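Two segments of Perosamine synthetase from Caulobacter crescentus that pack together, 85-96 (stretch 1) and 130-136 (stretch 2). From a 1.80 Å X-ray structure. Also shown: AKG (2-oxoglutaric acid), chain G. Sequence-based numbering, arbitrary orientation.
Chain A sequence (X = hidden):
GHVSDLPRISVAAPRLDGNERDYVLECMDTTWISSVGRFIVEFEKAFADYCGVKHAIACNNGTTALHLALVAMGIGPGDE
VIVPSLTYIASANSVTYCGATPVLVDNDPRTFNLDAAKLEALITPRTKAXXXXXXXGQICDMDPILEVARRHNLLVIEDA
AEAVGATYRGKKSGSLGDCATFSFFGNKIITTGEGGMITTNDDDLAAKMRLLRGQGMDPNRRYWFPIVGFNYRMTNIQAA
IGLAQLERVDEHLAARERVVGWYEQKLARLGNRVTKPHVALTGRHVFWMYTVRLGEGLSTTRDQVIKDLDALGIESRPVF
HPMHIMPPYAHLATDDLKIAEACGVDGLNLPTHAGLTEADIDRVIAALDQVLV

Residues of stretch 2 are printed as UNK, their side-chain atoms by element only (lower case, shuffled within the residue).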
# COMPACT_ATOMS: atom_id res chain seq x y z
N SER A 85 7.86 7.66 -22.35
CA SER A 85 9.12 7.09 -21.85
C SER A 85 9.63 8.01 -20.75
O SER A 85 10.12 7.53 -19.74
CB SER A 85 10.20 7.00 -22.92
OG SER A 85 11.29 6.20 -22.49
N LEU A 86 9.47 9.33 -20.95
CA LEU A 86 9.86 10.32 -19.92
C LEU A 86 8.82 10.50 -18.84
O LEU A 86 7.84 11.24 -19.02
CB LEU A 86 10.16 11.69 -20.53
CG LEU A 86 10.95 12.64 -19.57
CD1 LEU A 86 12.39 12.13 -19.40
CD2 LEU A 86 11.03 14.06 -20.11
N THR A 87 9.03 9.80 -17.72
CA THR A 87 8.10 9.80 -16.57
C THR A 87 8.76 9.05 -15.40
O THR A 87 9.81 8.40 -15.57
CB THR A 87 6.71 9.15 -16.87
OG1 THR A 87 5.84 9.26 -15.73
CG2 THR A 87 6.82 7.67 -17.22
N TYR A 88 8.08 9.08 -14.27
CA TYR A 88 8.49 8.33 -13.11
C TYR A 88 8.04 6.87 -13.39
O TYR A 88 6.99 6.61 -13.97
CB TYR A 88 7.82 8.87 -11.84
CG TYR A 88 8.26 8.03 -10.68
CD1 TYR A 88 9.62 7.96 -10.33
CD2 TYR A 88 7.32 7.26 -9.99
CE1 TYR A 88 10.00 7.24 -9.25
CE2 TYR A 88 7.69 6.53 -8.92
CZ TYR A 88 9.02 6.48 -8.59
OH TYR A 88 9.39 5.66 -7.56
N ILE A 89 8.87 5.92 -13.01
CA ILE A 89 8.69 4.57 -13.44
C ILE A 89 7.41 3.90 -13.02
O ILE A 89 6.99 2.92 -13.67
CB ILE A 89 9.80 3.69 -12.94
CG1 ILE A 89 9.89 2.41 -13.79
CG2 ILE A 89 9.63 3.52 -11.43
CD1 ILE A 89 11.21 1.63 -13.54
N ALA A 90 6.79 4.44 -11.95
CA ALA A 90 5.53 3.92 -11.47
C ALA A 90 4.50 3.98 -12.59
O ALA A 90 3.62 3.09 -12.64
CB ALA A 90 5.04 4.66 -10.20
N SER A 91 4.64 4.92 -13.54
CA SER A 91 3.65 5.02 -14.61
C SER A 91 3.60 3.73 -15.42
O SER A 91 2.54 3.27 -15.88
CB SER A 91 4.03 6.13 -15.61
OG SER A 91 4.20 7.34 -14.91
N ALA A 92 4.80 3.26 -15.75
CA ALA A 92 4.91 2.05 -16.58
C ALA A 92 4.70 0.85 -15.72
O ALA A 92 4.10 -0.12 -16.19
CB ALA A 92 6.32 1.99 -17.23
N ASN A 93 5.24 0.86 -14.50
CA ASN A 93 5.13 -0.34 -13.64
C ASN A 93 3.70 -0.72 -13.40
O ASN A 93 3.31 -1.89 -13.37
CB ASN A 93 5.82 -0.21 -12.25
CG ASN A 93 7.36 -0.20 -12.38
OD1 ASN A 93 7.92 -0.63 -13.41
ND2 ASN A 93 8.05 0.24 -11.33
N SER A 94 2.89 0.33 -13.21
CA SER A 94 1.46 0.13 -12.97
C SER A 94 0.78 -0.72 -14.07
O SER A 94 -0.05 -1.59 -13.79
CB SER A 94 0.75 1.49 -12.67
OG SER A 94 0.57 2.31 -13.83
N VAL A 95 1.21 -0.54 -15.32
CA VAL A 95 0.65 -1.27 -16.46
C VAL A 95 1.21 -2.69 -16.39
O VAL A 95 0.51 -3.71 -16.51
CB VAL A 95 1.07 -0.57 -17.78
CG1 VAL A 95 0.79 -1.37 -19.07
CG2 VAL A 95 0.53 0.85 -17.81
N THR A 96 2.49 -2.71 -16.06
CA THR A 96 3.16 -3.96 -15.94
C THR A 96 2.44 -4.82 -14.94
O THR A 96 2.30 -6.00 -15.17
CB THR A 96 4.59 -3.76 -15.51
OG1 THR A 96 5.29 -3.30 -16.67
CG2 THR A 96 5.26 -5.12 -15.17
N UNK A 130 -4.46 5.37 -22.94
CA UNK A 130 -3.33 6.30 -23.07
C UNK A 130 -3.21 6.93 -21.70
O UNK A 130 -4.21 7.34 -21.09
c UNK A 130 -3.90 6.93 -25.50
c UNK A 130 -2.32 8.34 -24.22
c UNK A 130 -3.58 7.46 -24.09
c UNK A 130 -4.81 7.88 -26.31
N UNK A 131 -1.97 6.99 -21.24
CA UNK A 131 -1.68 7.59 -19.93
C UNK A 131 -0.83 8.87 -20.07
O UNK A 131 0.41 8.87 -19.97
c UNK A 131 -0.81 4.54 -16.41
c UNK A 131 -0.97 6.56 -19.01
c UNK A 131 -0.69 7.13 -17.62
s UNK A 131 0.37 6.00 -16.61
N UNK A 132 -1.50 9.99 -20.24
CA UNK A 132 -0.75 11.24 -20.25
C UNK A 132 -0.23 11.47 -18.79
O UNK A 132 -0.90 11.17 -17.79
c UNK A 132 -1.81 12.29 -20.67
c UNK A 132 -3.08 11.67 -20.20
c UNK A 132 -2.92 10.22 -20.60
N UNK A 133 1.00 11.98 -18.67
CA UNK A 133 1.54 12.30 -17.37
C UNK A 133 1.80 13.81 -17.35
O UNK A 133 2.52 14.32 -18.21
c UNK A 133 3.42 12.00 -15.73
c UNK A 133 2.84 11.56 -17.07
c UNK A 133 2.65 10.04 -17.21
N UNK A 134 1.27 14.48 -16.32
CA UNK A 134 1.45 15.94 -16.20
C UNK A 134 2.75 16.23 -15.41
O UNK A 134 2.75 16.48 -14.22
c UNK A 134 -1.12 16.11 -16.14
c UNK A 134 0.18 16.59 -15.56
n UNK A 134 -3.22 15.54 -16.55
c UNK A 134 -2.59 15.59 -17.71
c UNK A 134 -2.33 15.87 -15.55
n UNK A 134 -1.34 15.98 -17.49
N UNK A 135 3.89 16.20 -16.10
CA UNK A 135 5.17 16.35 -15.45
C UNK A 135 5.45 17.74 -14.88
O UNK A 135 5.18 18.74 -15.54
c UNK A 135 7.79 14.53 -17.70
c UNK A 135 6.51 14.58 -16.79
c UNK A 135 6.68 13.79 -15.48
c UNK A 135 6.23 16.04 -16.48
N UNK A 136 6.05 17.78 -13.68
CA UNK A 136 6.44 19.05 -13.06
C UNK A 136 5.30 20.00 -12.66
O UNK A 136 5.52 21.07 -12.06
c UNK A 136 9.17 18.36 -15.30
c UNK A 136 7.55 19.68 -13.91
c UNK A 136 10.10 17.33 -15.42
c UNK A 136 8.91 17.79 -12.99
c UNK A 136 10.39 16.55 -14.32
o UNK A 136 11.29 15.52 -14.39
c UNK A 136 9.76 16.74 -13.10
c UNK A 136 8.63 18.64 -14.07
C1 AKG G . 10.43 11.41 -6.72
O1 AKG G . 11.51 11.05 -6.19
O2 AKG G . 10.34 12.50 -7.34
C2 AKG G . 9.24 10.55 -6.62
O5 AKG G . 8.17 10.95 -7.03
C3 AKG G . 9.43 9.17 -6.02
C4 AKG G . 8.10 8.48 -5.80
C5 AKG G . 8.30 7.35 -4.83
O3 AKG G . 7.30 6.62 -4.57
O4 AKG G . 9.55 7.11 -4.30

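Position 130 has four side-chain carbons and no other element. The side chain forks at its first carbon, and one arm is two carbons long. Nothing on stretch 1 lies within contact distance. A fork at the first carbon with unequal arms identifies Ile130.

Position 131 has three carbons and one sulfur in an unbranched chain. The sulfur sits between the second carbon and a terminal carbon. CA-to-CB points toward stretch 1, and the chain reaches the helix at Ser91, Ser94 and Val95. A thioether in a straight chain is found in methionine, so this is Met131. Its SD lies 3.6 Å from Ser91 O and 3.8 Å from Ser91 CB. Its CE lies 3.7 Å from Ser94 OG and 4.2 Å from Val95 CG2. Chi1 and chi2 are both t, which extends the chain; chi3 is m and turns the terminal methyl.

Position 132 has three carbons that close a ring onto the backbone N. Only proline does this. Pro132 makes no contact with stretch 1.

Position 133 has three carbons, one of them carrying the other two. The side chain forks at the first carbon into two equal arms. CA-to-CB points toward stretch 1. The side chain meets Thr87 and Ser91. With no oxygen in the fork, the residue is Val133. Its CG2 is 3.6 Å from Thr87 OG1 and 3.9 Å from Ser91 OG. The two hydroxyls are themselves hydrogen-bonded, with Thr87 OG1 and Ser91 OG 2.7 Å apart, so Val133 packs beside a polar pair that already has partners.

Position 134 has one carbon followed by a five-membered ring of three carbons and two nitrogens. This imidazole is His134. It is out of reach of stretch 1, and both ring nitrogens are hydrogen-bonded elsewhere in the structure.

Position 135 has four carbons, forked at the second. CA-to-CB points toward stretch 1, and the side chain meets Leu86 and Thr87. The late fork separates it from position 130 and identifies Leu135. Its CD1 is 3.5 Å from Leu86 O and 4.1 Å from Leu86 CD2. Its CD2 is 4.4 Å from Thr87 CA.

Position 136 has one carbon and then a six-carbon ring bearing one oxygen. This phenol is Tyr136. CA-to-CB points sideways. The end of the side chain comes nearer to stretch 1 but does not touch it.

The contact is small, burying 287 Å² over both sides, and no hydrogen bond crosses it. Met131, Val133 and Leu135 supply the stretch 2 side, while Ile130, Pro132 and His134 are out of reach. This alternation suits an extended chain. Met131 packs on the helix, Val133 on the Thr87 and Ser91 hydroxyls, and Leu135 on the loop at Leu86 and Thr87. Within the helix, Ser94 OG donates to Ser91 O at 3.0 Å; Ser91 OG also has a partner elsewhere in the structure. Across this contact the stretches meet through van der Waals packing.

Stretch 2 130-136: IMPVHLY
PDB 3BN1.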